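Local coordinates for flagellar biosynthetic protein FlhB (Shewanella putrefaciens CN-32, PDB 6Z0W) that as a whole protein probably takes part in flagellar type III export and in forming the rod of the basal body, here as its cytoplasmic domain, at residues A10-A15 / V41-V46. Residues are numbered along the deposited sequence; the frame is centred on the assembly and turned at random.
Sequences AEVPNA and VIAKGV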
loop_
_atom_site.group_PDB
_atom_site.type_symbol
_atom_site.label_atom_id
_atom_site.label_comp_id
_atom_site.label_asym_id
_atom_site.label_seq_id
_atom_site.Cartn_x
_atom_site.Cartn_y
_atom_site.Cartn_z
ATOM N N ALA A 10 1.222 1.766 -15.518
ATOM C CA ALA A 10 2.429 1.139 -16.054
ATOM C C ALA A 10 3.481 0.843 -14.997
ATOM O O ALA A 10 4.435 0.117 -15.300
ATOM C CB ALA A 10 3.035 2.031 -17.140
ATOM N N GLU A 11 3.355 1.390 -13.778
ATOM C CA GLU A 11 4.369 1.206 -12.737
ATOM C C GLU A 11 4.073 0.051 -11.795
ATOM O O GLU A 11 4.998 -0.434 -11.129
ATOM C CB GLU A 11 4.516 2.471 -11.877
ATOM C CG GLU A 11 5.228 3.643 -12.530
ATOM C CD GLU A 11 6.647 3.302 -12.935
ATOM O OE1 GLU A 11 7.304 2.536 -12.192
ATOM O OE2 GLU A 11 7.089 3.777 -14.007
ATOM N N VAL A 12 2.818 -0.380 -11.711
ATOM C CA VAL A 12 2.357 -1.432 -10.803
ATOM C C VAL A 12 3.192 -2.711 -10.923
ATOM O O VAL A 12 3.446 -3.351 -9.886
ATOM C CB VAL A 12 0.855 -1.729 -11.017
ATOM C CG1 VAL A 12 0.409 -2.869 -10.156
ATOM C CG2 VAL A 12 0.002 -0.526 -10.644
ATOM N N PRO A 13 3.645 -3.129 -12.122
ATOM C CA PRO A 13 4.552 -4.290 -12.188
ATOM C C PRO A 13 5.819 -4.159 -11.342
ATOM O O PRO A 13 6.442 -5.185 -11.033
ATOM C CB PRO A 13 4.895 -4.385 -13.685
ATOM C CG PRO A 13 3.663 -3.799 -14.373
ATOM C CD PRO A 13 3.264 -2.667 -13.480
ATOM N N ASN A 14 6.238 -2.950 -10.970
ATOM C CA ASN A 14 7.464 -2.815 -10.187
ATOM C C ASN A 14 7.201 -2.821 -8.678
ATOM O O ASN A 14 8.146 -2.726 -7.904
ATOM C CB ASN A 14 8.209 -1.536 -10.576
ATOM C CG ASN A 14 8.487 -1.458 -12.058
ATOM O OD1 ASN A 14 8.800 -2.461 -12.696
ATOM N ND2 ASN A 14 8.308 -0.277 -12.629
ATOM N N ALA A 15 5.956 -2.975 -8.253
ATOM C CA ALA A 15 5.613 -2.912 -6.845
ATOM C C ALA A 15 6.148 -4.136 -6.106
ATOM O O ALA A 15 6.213 -5.234 -6.654
ATOM C CB ALA A 15 4.084 -2.846 -6.674
ATOM N N VAL A 41 5.280 5.025 -2.615
ATOM C CA VAL A 41 4.072 4.626 -3.330
ATOM C C VAL A 41 4.297 4.898 -4.812
ATOM O O VAL A 41 4.635 6.021 -5.189
ATOM C CB VAL A 41 2.845 5.385 -2.794
ATOM C CG1 VAL A 41 1.680 5.289 -3.750
ATOM C CG2 VAL A 41 2.479 4.855 -1.388
ATOM N N ILE A 42 4.116 3.881 -5.658
ATOM C CA ILE A 42 4.285 4.061 -7.103
ATOM C C ILE A 42 2.970 3.984 -7.858
ATOM O O ILE A 42 2.933 4.341 -9.052
ATOM C CB ILE A 42 5.292 3.050 -7.692
ATOM C CG1 ILE A 42 4.782 1.625 -7.476
ATOM C CG2 ILE A 42 6.624 3.193 -7.013
ATOM C CD1 ILE A 42 5.717 0.590 -8.058
ATOM N N ALA A 43 1.887 3.566 -7.202
ATOM C CA ALA A 43 0.544 3.668 -7.760
ATOM C C ALA A 43 -0.456 3.677 -6.606
ATOM O O ALA A 43 -0.209 3.068 -5.561
ATOM C CB ALA A 43 0.248 2.510 -8.727
ATOM N N LYS A 44 -1.573 4.378 -6.796
ATOM C CA LYS A 44 -2.636 4.357 -5.813
ATOM C C LYS A 44 -3.950 4.720 -6.492
ATOM O O LYS A 44 -3.969 5.418 -7.502
ATOM C CB LYS A 44 -2.353 5.318 -4.642
ATOM C CG LYS A 44 -2.543 6.814 -4.919
ATOM C CD LYS A 44 -2.381 7.533 -3.565
ATOM C CE LYS A 44 -2.679 9.018 -3.554
ATOM N NZ LYS A 44 -2.271 9.605 -2.226
ATOM N N GLY A 45 -5.046 4.237 -5.919
ATOM C CA GLY A 45 -6.365 4.551 -6.441
ATOM C C GLY A 45 -7.426 4.053 -5.494
ATOM O O GLY A 45 -7.168 3.227 -4.607
ATOM N N VAL A 46 -8.626 4.579 -5.675
ATOM C CA VAL A 46 -9.741 4.057 -4.919
ATOM C C VAL A 46 -10.705 3.402 -5.885
ATOM O O VAL A 46 -10.640 3.585 -7.111
ATOM C CB VAL A 46 -10.458 5.125 -4.064
ATOM C CG1 VAL A 46 -9.498 5.702 -3.023
ATOM C CG2 VAL A 46 -11.084 6.220 -4.964
#
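I42 CD1 packs against the backbone around the short 3-10 turn 12-14, 3.3 Å from E11 O and 3.6 Å from A15 N. The turn belongs to the loop linking helix 6-9 to strand 17-20, and I42 sits at the corner of strand 40-46, an outermost strand of the mixed sheet in the FlhB cytoplasmic domain. CG1 takes the crowded position between backbone N and carbonyl carbon (chi1 61°), and an extended chi2 of 179° carries CD1 on to the turn. There it meets backbone already bonded within the turn, since N14 N donates to E11 O and A15 N to V12 O; A15 CB also touches I42 CD1 at 4.0 Å. Backbone hydrogen bonds of I42 and A43 with A28 join strand 40-46 to strand 25-30. The polar side, where E11 and N14 are partly exposed, is looser: of the E11 side chain, CB comes closest, 3.7 Å from I42 O, while the carboxylate turns to R7, which makes a salt bridge to E11 OE2, and to N14, whose ND2 reaches E11 OE1 from above the carboxylate plane. Packing is tight again beside helix 47-59, where V12 and A43 both touch I53 and V12 CG2 rests 3.6 Å from A43 CB.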